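Local structure of importin subunit beta-1 (Saccharomyces cerevisiae, 5OWU) at residues E444-D447 with H451-G454; A458-L463 with Y496-D501; L480-A485 with L524-E529; I504-R509 with A518-A523. The protein carries proteins into the nucleus by associating with importin alpha, the adaptor that binds the classical nuclear localization signal of cargo. One frame throughout, in Å; residues are numbered along the deposited sequence.

Overall arrangement
The four contacts lie on one side of the chain's centre and follow HEAT 11 and HEAT 12. Contact 1 starts the first helix of HEAT 11; contact 2, with its centre about 15 Å away, sets that helix against the first helix of HEAT 12. Contact 3 joins the second helices of the two repeats, and contact 4 closes the hairpin inside HEAT 12. Contacts 2 and 4 are nearest, with centres about 11 Å apart, and L463 touches A506 between them. Contacts 2 and 3 are tied by a probable hydrogen bond of 2.7 Å from Y496 OH to M527 O. Contact 1 reaches contact 3 where I446 meets L480, but does not touch contact 4.

Contact 1 of 4, residues E444-D447 with H451-G454; sequences ESID and HLPG
At the N-terminal end of helix 452-463 a short loop closes on itself where D447 meets H451 and L452. D447 O takes two backbone bonds at once, from H451 N at 3.0 Å and from L452 N at 3.0 Å, and this one oxygen meets the needs of both N-H groups. H451 holds the N-cap position, and here HEAT 11 begins. The carboxylate of D447 reaches forward to Q450 N, so the aspartate braces the loop with side chain and main chain alike. I446 fits beside it because the methyl CG2 on its branched CB, anti to the backbone N, lies against the H451-L452 peptide, 3.5 Å from L452 N, and also meets H451 CB at 3.8 Å. The imidazole leads away from this methyl. At its edge, in the ring plane, a water sits 2.6 Å from H451 ND1, donates to S445 O and accepts from D447 N at 3.2 Å, joining the loop to the ring. Beyond the two segments H451 packs on L413 and P414 of helix 402-418, while L452 meets P491 and F495.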
loop_
_atom_site.group_PDB
_atom_site.type_symbol
_atom_site.label_atom_id
_atom_site.label_comp_id
_atom_site.label_asym_id
_atom_site.label_seq_id
_atom_site.Cartn_x
_atom_site.Cartn_y
_atom_site.Cartn_z
ATOM N N GLU A 444 -18.514 15.820 17.978
ATOM C CA GLU A 444 -19.529 16.712 18.509
ATOM C C GLU A 444 -20.613 15.959 19.278
ATOM O O GLU A 444 -21.423 16.599 19.956
ATOM C CB GLU A 444 -20.129 17.511 17.361
ATOM C CG GLU A 444 -19.124 18.431 16.669
ATOM C CD GLU A 444 -18.150 17.686 15.761
ATOM O OE1 GLU A 444 -18.416 16.514 15.421
ATOM O OE2 GLU A 444 -17.114 18.278 15.385
ATOM N N SER A 445 -20.650 14.617 19.180
ATOM C CA SER A 445 -21.603 13.810 19.948
ATOM C C SER A 445 -21.314 13.863 21.448
ATOM O O SER A 445 -22.187 13.512 22.253
ATOM C CB SER A 445 -21.588 12.335 19.504
ATOM O OG SER A 445 -20.289 11.759 19.577
ATOM N N ILE A 446 -20.107 14.263 21.843
ATOM C CA ILE A 446 -19.729 14.316 23.251
ATOM C C ILE A 446 -19.994 15.729 23.760
ATOM O O ILE A 446 -19.232 16.658 23.476
ATOM C CB ILE A 446 -18.268 13.919 23.447
ATOM C CG1 ILE A 446 -17.968 12.613 22.701
ATOM C CG2 ILE A 446 -17.969 13.789 24.946
ATOM C CD1 ILE A 446 -16.491 12.256 22.652
ATOM N N ASP A 447 -21.065 15.885 24.525
ATOM C CA ASP A 447 -21.482 17.208 24.964
ATOM C C ASP A 447 -20.382 17.855 25.806
ATOM O O ASP A 447 -19.948 17.261 26.803
ATOM C CB ASP A 447 -22.772 17.102 25.771
ATOM C CG ASP A 447 -23.313 18.451 26.189
ATOM O OD1 ASP A 447 -24.049 19.066 25.388
ATOM O OD2 ASP A 447 -23.003 18.901 27.313
ATOM N N HIS A 451 -20.472 15.344 29.058
ATOM C CA HIS A 451 -19.673 14.134 28.930
ATOM C C HIS A 451 -18.208 14.346 28.579
ATOM O O HIS A 451 -17.399 13.462 28.875
ATOM C CB HIS A 451 -20.294 13.207 27.877
ATOM C CG HIS A 451 -21.574 12.577 28.326
ATOM N ND1 HIS A 451 -22.702 12.544 27.536
ATOM C CD2 HIS A 451 -21.904 11.958 29.485
ATOM C CE1 HIS A 451 -23.673 11.931 28.188
ATOM N NE2 HIS A 451 -23.216 11.565 29.373
ATOM N N LEU A 452 -17.834 15.465 27.970
ATOM C CA LEU A 452 -16.429 15.648 27.626
ATOM C C LEU A 452 -15.522 15.591 28.854
ATOM O O LEU A 452 -14.456 14.955 28.771
ATOM C CB LEU A 452 -16.251 16.959 26.854
ATOM C CG LEU A 452 -14.854 17.209 26.276
ATOM C CD1 LEU A 452 -14.432 16.096 25.324
ATOM C CD2 LEU A 452 -14.779 18.563 25.566
ATOM N N PRO A 453 -15.869 16.183 30.003
ATOM C CA PRO A 453 -14.991 16.020 31.170
ATOM C C PRO A 453 -14.823 14.568 31.576
ATOM O O PRO A 453 -13.718 14.160 31.949
ATOM C CB PRO A 453 -15.684 16.855 32.257
ATOM C CG PRO A 453 -16.561 17.816 31.512
ATOM C CD PRO A 453 -17.003 17.080 30.283
ATOM N N GLY A 454 -15.897 13.774 31.512
ATOM C CA GLY A 454 -15.788 12.358 31.835
ATOM C C GLY A 454 -14.983 11.576 30.809
ATOM O O GLY A 454 -14.268 10.629 31.156
HETATM O O HOH W 1 -22.870 13.242 25.061
#

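Contact 2 of 4, residues A458-L463 with Y496-D501; sequences ACLIGL and YPALVD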
loop_
_atom_site.group_PDB
_atom_site.type_symbol
_atom_site.label_atom_id
_atom_site.label_comp_id
_atom_site.label_asym_id
_atom_site.label_seq_id
_atom_site.Cartn_x
_atom_site.Cartn_y
_atom_site.Cartn_z
ATOM N N ALA A 458 -11.560 9.684 31.744
ATOM C CA ALA A 458 -11.344 8.272 31.436
ATOM C C ALA A 458 -10.040 8.076 30.677
ATOM O O ALA A 458 -9.320 7.097 30.902
ATOM C CB ALA A 458 -12.512 7.711 30.628
ATOM N N CYS A 459 -9.721 8.995 29.765
ATOM C CA CYS A 459 -8.456 8.891 29.047
ATOM C C CYS A 459 -7.274 9.071 29.992
ATOM O O CYS A 459 -6.256 8.378 29.861
ATOM C CB CYS A 459 -8.392 9.923 27.921
ATOM S SG CYS A 459 -9.498 9.579 26.528
ATOM N N LEU A 460 -7.389 10.005 30.943
ATOM C CA LEU A 460 -6.294 10.278 31.869
ATOM C C LEU A 460 -6.053 9.102 32.804
ATOM O O LEU A 460 -4.900 8.753 33.082
ATOM C CB LEU A 460 -6.590 11.540 32.679
ATOM C CG LEU A 460 -6.599 12.863 31.917
ATOM C CD1 LEU A 460 -6.957 13.988 32.861
ATOM C CD2 LEU A 460 -5.246 13.129 31.255
ATOM N N ILE A 461 -7.123 8.497 33.323
ATOM C CA ILE A 461 -6.962 7.275 34.103
ATOM C C ILE A 461 -6.361 6.172 33.240
ATOM O O ILE A 461 -5.488 5.418 33.686
ATOM C CB ILE A 461 -8.313 6.842 34.709
ATOM C CG1 ILE A 461 -8.860 7.912 35.664
ATOM C CG2 ILE A 461 -8.186 5.497 35.421
ATOM C CD1 ILE A 461 -7.914 8.327 36.773
ATOM N N GLY A 462 -6.823 6.053 31.993
ATOM C CA GLY A 462 -6.362 4.967 31.145
ATOM C C GLY A 462 -4.896 5.073 30.770
ATOM O O GLY A 462 -4.226 4.055 30.580
ATOM N N LEU A 463 -4.382 6.296 30.637
ATOM C CA LEU A 463 -2.957 6.475 30.378
ATOM C C LEU A 463 -2.095 5.931 31.510
ATOM O O LEU A 463 -0.921 5.618 31.283
ATOM C CB LEU A 463 -2.647 7.954 30.161
ATOM C CG LEU A 463 -3.100 8.549 28.820
ATOM C CD1 LEU A 463 -2.936 10.046 28.858
ATOM C CD2 LEU A 463 -2.315 7.969 27.671
ATOM N N TYR A 496 -6.419 21.113 27.639
ATOM C CA TYR A 496 -5.046 20.946 27.158
ATOM C C TYR A 496 -4.055 20.712 28.290
ATOM O O TYR A 496 -3.284 19.740 28.216
ATOM C CB TYR A 496 -4.645 22.159 26.311
ATOM C CG TYR A 496 -4.291 21.819 24.877
ATOM C CD1 TYR A 496 -5.243 21.298 24.014
ATOM C CD2 TYR A 496 -3.011 22.027 24.389
ATOM C CE1 TYR A 496 -4.933 20.996 22.707
ATOM C CE2 TYR A 496 -2.686 21.724 23.074
ATOM C CZ TYR A 496 -3.649 21.208 22.241
ATOM O OH TYR A 496 -3.332 20.903 20.935
ATOM N N PRO A 497 -4.021 21.524 29.356
ATOM C CA PRO A 497 -3.054 21.274 30.438
ATOM C C PRO A 497 -3.143 19.854 30.977
ATOM O O PRO A 497 -2.159 19.101 30.941
ATOM C CB PRO A 497 -3.433 22.318 31.500
ATOM C CG PRO A 497 -4.088 23.420 30.718
ATOM C CD PRO A 497 -4.828 22.733 29.599
ATOM N N ALA A 498 -4.337 19.458 31.420
ATOM C CA ALA A 498 -4.516 18.116 31.964
ATOM C C ALA A 498 -4.062 17.055 30.966
ATOM O O ALA A 498 -3.216 16.207 31.279
ATOM C CB ALA A 498 -5.978 17.906 32.356
ATOM N N LEU A 499 -4.592 17.107 29.744
ATOM C CA LEU A 499 -4.181 16.145 28.729
ATOM C C LEU A 499 -2.661 16.117 28.592
ATOM O O LEU A 499 -2.036 15.051 28.674
ATOM C CB LEU A 499 -4.853 16.474 27.389
ATOM C CG LEU A 499 -6.355 16.190 27.350
ATOM C CD1 LEU A 499 -6.999 16.820 26.134
ATOM C CD2 LEU A 499 -6.603 14.704 27.358
ATOM N N VAL A 500 -2.038 17.291 28.453
ATOM C CA VAL A 500 -0.590 17.305 28.265
ATOM C C VAL A 500 0.089 16.671 29.470
ATOM O O VAL A 500 0.947 15.785 29.333
ATOM C CB VAL A 500 -0.092 18.737 27.995
ATOM C CG1 VAL A 500 1.434 18.837 28.132
ATOM C CG2 VAL A 500 -0.503 19.161 26.594
ATOM N N ASP A 501 -0.343 17.051 30.675
ATOM C CA ASP A 501 0.252 16.449 31.861
ATOM C C ASP A 501 0.144 14.932 31.782
ATOM O O ASP A 501 1.149 14.214 31.896
ATOM C CB ASP A 501 -0.422 16.992 33.120
ATOM C CG ASP A 501 0.047 16.297 34.372
ATOM O OD1 ASP A 501 1.109 16.683 34.900
ATOM O OD2 ASP A 501 -0.640 15.361 34.826
#
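Helix 452-463 meets A498 and L499 of helix 496-507 through L460. Along the first segment C459 comes before it and also directs its CB at helix 496-507, yet its side chain comes no nearer than 5.1 Å to segment 496-501 and packs on T476 of the following helix. L460 is next. With CG anti to its own carbonyl carbon (chi1 -68°), it reaches straight across, and its two methyls divide the work. CD1 meets A498 CB at 4.1 Å. CD2 lies by the backbone, 3.7 Å from A498 O and 4.1 Å from L499 CA, and comes to 4.4 Å from L499 CD2. The small alanine lets the leucine come close to the partner's main chain, and L499 bends its isobutyl end nearer to complete the apolar patch. A turn later L463 points the same way but spends its surface on S474 and I477 of helix 467-484. Within these two segments, then, the touches from the first helix of HEAT 11 to that of HEAT 12 come from L460. Being made of van der Waals touches with no directional bond, the contact is consistent with small shifts of one repeat against the next, as expected of the flexible importin beta solenoid.

Contact 3 of 4, residues L480-A485 with L524-E529; sequences LVEQLA and LTTMVE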
loop_
_atom_site.group_PDB
_atom_site.type_symbol
_atom_site.label_atom_id
_atom_site.label_comp_id
_atom_site.label_asym_id
_atom_site.label_seq_id
_atom_site.Cartn_x
_atom_site.Cartn_y
_atom_site.Cartn_z
ATOM N N LEU A 480 -9.623 13.091 19.591
ATOM C CA LEU A 480 -10.363 14.182 20.214
ATOM C C LEU A 480 -9.827 15.530 19.773
ATOM O O LEU A 480 -10.593 16.420 19.380
ATOM C CB LEU A 480 -10.297 14.073 21.735
ATOM C CG LEU A 480 -11.267 13.117 22.410
ATOM C CD1 LEU A 480 -10.909 12.999 23.884
ATOM C CD2 LEU A 480 -12.702 13.594 22.239
ATOM N N VAL A 481 -8.506 15.711 19.855
ATOM C CA VAL A 481 -7.916 16.999 19.510
ATOM C C VAL A 481 -8.132 17.303 18.033
ATOM O O VAL A 481 -8.520 18.416 17.661
ATOM C CB VAL A 481 -6.422 17.015 19.885
ATOM C CG1 VAL A 481 -5.733 18.278 19.368
ATOM C CG2 VAL A 481 -6.269 16.901 21.387
ATOM N N GLU A 482 -7.890 16.313 17.169
ATOM C CA GLU A 482 -8.031 16.532 15.732
ATOM C C GLU A 482 -9.454 16.936 15.365
ATOM O O GLU A 482 -9.662 17.837 14.541
ATOM C CB GLU A 482 -7.625 15.268 14.969
ATOM C CG GLU A 482 -6.128 15.076 14.815
ATOM C CD GLU A 482 -5.775 13.787 14.096
ATOM O OE1 GLU A 482 -6.675 12.945 13.894
ATOM O OE2 GLU A 482 -4.594 13.613 13.741
ATOM N N GLN A 483 -10.448 16.291 15.970
ATOM C CA GLN A 483 -11.827 16.537 15.574
ATOM C C GLN A 483 -12.442 17.741 16.271
ATOM O O GLN A 483 -13.387 18.323 15.737
ATOM C CB GLN A 483 -12.673 15.288 15.842
ATOM C CG GLN A 483 -12.240 14.091 15.021
ATOM C CD GLN A 483 -12.444 14.319 13.536
ATOM O OE1 GLN A 483 -11.523 14.165 12.736
ATOM N NE2 GLN A 483 -13.659 14.695 13.166
ATOM N N LEU A 484 -11.933 18.143 17.434
ATOM C CA LEU A 484 -12.538 19.253 18.158
ATOM C C LEU A 484 -11.793 20.570 17.994
ATOM O O LEU A 484 -12.385 21.628 18.234
ATOM C CB LEU A 484 -12.643 18.914 19.648
ATOM C CG LEU A 484 -13.577 17.745 19.971
ATOM C CD1 LEU A 484 -13.508 17.385 21.438
ATOM C CD2 LEU A 484 -15.010 18.090 19.588
ATOM N N ALA A 485 -10.529 20.539 17.572
ATOM C CA ALA A 485 -9.745 21.767 17.523
ATOM C C ALA A 485 -10.313 22.774 16.527
ATOM O O ALA A 485 -10.160 23.985 16.721
ATOM C CB ALA A 485 -8.296 21.444 17.171
ATOM N N LEU A 524 1.688 13.742 21.883
ATOM C CA LEU A 524 2.292 15.034 22.179
ATOM C C LEU A 524 2.533 15.815 20.899
ATOM O O LEU A 524 2.318 17.033 20.853
ATOM C CB LEU A 524 3.595 14.855 22.961
ATOM C CG LEU A 524 3.447 14.470 24.436
ATOM C CD1 LEU A 524 4.821 14.300 25.046
ATOM C CD2 LEU A 524 2.643 15.500 25.212
ATOM N N THR A 525 2.935 15.125 19.831
ATOM C CA THR A 525 3.131 15.824 18.570
ATOM C C THR A 525 1.827 16.465 18.124
ATOM O O THR A 525 1.787 17.655 17.783
ATOM C CB THR A 525 3.681 14.859 17.523
ATOM O OG1 THR A 525 4.985 14.420 17.942
ATOM C CG2 THR A 525 3.799 15.533 16.174
ATOM N N THR A 526 0.731 15.704 18.189
ATOM C CA THR A 526 -0.575 16.275 17.884
ATOM C C THR A 526 -0.847 17.486 18.769
ATOM O O THR A 526 -1.265 18.544 18.279
ATOM C CB THR A 526 -1.663 15.206 18.058
ATOM O OG1 THR A 526 -1.469 14.163 17.097
ATOM C CG2 THR A 526 -3.050 15.791 17.875
ATOM N N MET A 527 -0.577 17.367 20.080
ATOM C CA MET A 527 -0.872 18.494 20.959
ATOM C C MET A 527 -0.118 19.725 20.490
ATOM O O MET A 527 -0.655 20.843 20.494
ATOM C CB MET A 527 -0.502 18.183 22.409
ATOM C CG MET A 527 -1.138 16.946 22.992
ATOM S SD MET A 527 -2.913 16.927 22.804
ATOM C CE MET A 527 -3.440 18.048 24.101
ATOM N N VAL A 528 1.129 19.532 20.057
ATOM C CA VAL A 528 1.920 20.663 19.602
ATOM C C VAL A 528 1.290 21.261 18.359
ATOM O O VAL A 528 1.075 22.475 18.265
ATOM C CB VAL A 528 3.374 20.234 19.338
ATOM C CG1 VAL A 528 4.152 21.365 18.652
ATOM C CG2 VAL A 528 4.042 19.837 20.625
ATOM N N GLU A 529 0.930 20.404 17.407
ATOM C CA GLU A 529 0.566 20.903 16.092
ATOM C C GLU A 529 -0.770 21.633 16.121
ATOM O O GLU A 529 -0.982 22.556 15.330
ATOM C CB GLU A 529 0.579 19.740 15.105
ATOM C CG GLU A 529 2.026 19.248 14.862
ATOM C CD GLU A 529 2.124 17.982 14.033
ATOM O OE1 GLU A 529 1.166 17.178 14.041
ATOM O OE2 GLU A 529 3.178 17.789 13.381
HETATM O O HOH W 2 -2.308 14.939 14.651
#
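V481 of helix 467-484 meets T526 and M527 on helix 516-530, each of its two methyls with a different partner. CG1, anti to the backbone N, meets T526 CG2 at 4.0 Å, the two side chains sliding past each other in opposite directions. CG2, on the other branch, touches M527 SD at 3.6 Å and lies 4.1 Å from M527 CE. The methionine earns this place by its flexibility: its CB leaves the helix away from V481, but bends at chi2 (-53°) and chi3 (-78°) swing the thioether back, so that it crosses the valine at about a right angle. The unbranched chain of methionine suits this return. T526 is two-sided. Its methyl, anti to the backbone N, joins the apolar patch, while OG1 turns beside the N and meets a water at 2.7 Å. That water donates to E482 OE2 at 2.8 Å, linking the two helices at the more polar margin of the contact. The chain of E482 runs out extended, and its CG passes T526 CG2 at 4.4 Å on the way to the carboxylate. Y530, one turn beyond T526, packs on V481 and E482 as well. The segment axes approach to 10.1 Å and run nearly parallel, 24° apart, as is typical of the second helices of successive HEAT repeats, here 11 and 12, stacked side by side in a right-handed solenoid.

Contact 4 of 4, residues I504-R509 with A518-A523; sequences IGAANR and ASAFSA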
loop_
_atom_site.group_PDB
_atom_site.type_symbol
_atom_site.label_atom_id
_atom_site.label_comp_id
_atom_site.label_asym_id
_atom_site.label_seq_id
_atom_site.Cartn_x
_atom_site.Cartn_y
_atom_site.Cartn_z
ATOM N N ILE A 504 2.512 13.518 29.214
ATOM C CA ILE A 504 3.907 13.536 29.638
ATOM C C ILE A 504 4.160 12.351 30.552
ATOM O O ILE A 504 5.154 11.627 30.400
ATOM C CB ILE A 504 4.263 14.879 30.305
ATOM C CG1 ILE A 504 4.383 15.977 29.243
ATOM C CG2 ILE A 504 5.586 14.770 31.078
ATOM C CD1 ILE A 504 4.578 17.374 29.818
ATOM N N GLY A 505 3.207 12.072 31.443
ATOM C CA GLY A 505 3.364 10.945 32.341
ATOM C C GLY A 505 3.544 9.642 31.593
ATOM O O GLY A 505 4.387 8.818 31.958
ATOM N N ALA A 506 2.768 9.443 30.522
ATOM C CA ALA A 506 2.891 8.202 29.767
ATOM C C ALA A 506 4.174 8.196 28.957
ATOM O O ALA A 506 4.782 7.135 28.761
ATOM C CB ALA A 506 1.679 8.007 28.850
ATOM N N ALA A 507 4.617 9.369 28.510
ATOM C CA ALA A 507 5.882 9.439 27.798
ATOM C C ALA A 507 7.051 9.169 28.728
ATOM O O ALA A 507 8.105 8.725 28.266
ATOM C CB ALA A 507 6.028 10.802 27.127
ATOM N N ASN A 508 6.870 9.395 30.028
ATOM C CA ASN A 508 7.891 9.129 31.027
ATOM C C ASN A 508 7.884 7.686 31.511
ATOM O O ASN A 508 8.553 7.376 32.501
ATOM C CB ASN A 508 7.716 10.069 32.223
ATOM C CG ASN A 508 8.503 11.340 32.085
ATOM O OD1 ASN A 508 9.616 11.343 31.557
ATOM N ND2 ASN A 508 7.931 12.440 32.560
ATOM N N ARG A 509 7.142 6.800 30.853
ATOM C CA ARG A 509 7.203 5.393 31.215
ATOM C C ARG A 509 8.634 4.877 31.087
ATOM O O ARG A 509 9.426 5.362 30.274
ATOM C CB ARG A 509 6.265 4.565 30.333
ATOM C CG ARG A 509 4.788 4.647 30.737
ATOM C CD ARG A 509 3.914 3.786 29.825
ATOM N NE ARG A 509 4.366 2.396 29.821
ATOM C CZ ARG A 509 3.885 1.433 30.604
ATOM N NH1 ARG A 509 2.902 1.685 31.465
ATOM N NH2 ARG A 509 4.390 0.207 30.519
ATOM N N ALA A 518 5.720 5.280 23.054
ATOM C CA ALA A 518 5.769 5.896 21.730
ATOM C C ALA A 518 4.438 6.539 21.360
ATOM O O ALA A 518 4.404 7.664 20.834
ATOM C CB ALA A 518 6.160 4.849 20.685
ATOM N N SER A 519 3.327 5.847 21.630
ATOM C CA SER A 519 2.016 6.418 21.349
ATOM C C SER A 519 1.831 7.732 22.089
ATOM O O SER A 519 1.319 8.709 21.521
ATOM C CB SER A 519 0.919 5.420 21.725
ATOM O OG SER A 519 1.015 4.268 20.904
ATOM N N ALA A 520 2.283 7.797 23.346
ATOM C CA ALA A 520 2.159 9.050 24.081
ATOM C C ALA A 520 2.953 10.146 23.391
ATOM O O ALA A 520 2.460 11.268 23.214
ATOM C CB ALA A 520 2.624 8.872 25.525
ATOM N N PHE A 521 4.173 9.825 22.946
ATOM C CA PHE A 521 4.951 10.834 22.237
ATOM C C PHE A 521 4.220 11.271 20.977
ATOM O O PHE A 521 4.162 12.472 20.668
ATOM C CB PHE A 521 6.345 10.302 21.912
ATOM C CG PHE A 521 7.328 10.458 23.047
ATOM C CD1 PHE A 521 7.892 11.694 23.320
ATOM C CD2 PHE A 521 7.689 9.374 23.828
ATOM C CE1 PHE A 521 8.800 11.848 24.354
ATOM C CE2 PHE A 521 8.592 9.524 24.864
ATOM C CZ PHE A 521 9.149 10.770 25.125
ATOM N N SER A 522 3.601 10.323 20.267
ATOM C CA SER A 522 2.854 10.704 19.078
ATOM C C SER A 522 1.746 11.685 19.434
ATOM O O SER A 522 1.562 12.696 18.742
ATOM C CB SER A 522 2.282 9.470 18.382
ATOM O OG SER A 522 1.632 9.845 17.182
ATOM N N ALA A 523 1.027 11.431 20.535
ATOM C CA ALA A 523 -0.052 12.340 20.899
ATOM C C ALA A 523 0.506 13.705 21.257
ATOM O O ALA A 523 -0.091 14.732 20.900
ATOM C CB ALA A 523 -0.878 11.765 22.051
#
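A506 and A507 at the end of helix 496-507 press against A520 and F521 of helix 516-530, the tight part of the hairpin that makes up HEAT 12. Small residues let the backbones close in: the CA atoms of A507 and A520 are only 5.3 Å apart. A520 CB fills the middle, 3.6 Å from A506 CB and equally near the backbone at A507 N, 3.6 Å away. Next to this, A507 CB lies over one face of the F521 ring, 3.8 Å from the ring centroid and 17° off its normal, a CH-pi contact. With CG anti to the carbonyl carbon (chi1 -84°), the phenyl folds across to the first helix, and its CE2 reaches A507 O at 3.5 Å. With a leucine in place of F521 the flat face under A507 CB is gone, and the methyl would probably be left without its CH-pi partner and a gap open beside the helix end. The loose side begins just beyond, where N508, exposed, leaves helical geometry with its CB away from the second helix, and its OD1 bonds K549 NZ. R509 turns aside to a salt bridge with D511, and on the second helix the exposed S522 takes no part in the contact. Helix 563-586 packs against F521 through L572, N575 and I576, helix 536-553 meets A507 with F545, and helix 467-484 receives S519 and A523, so the hairpin lies between the second helix of HEAT 11 and both helices of HEAT 13.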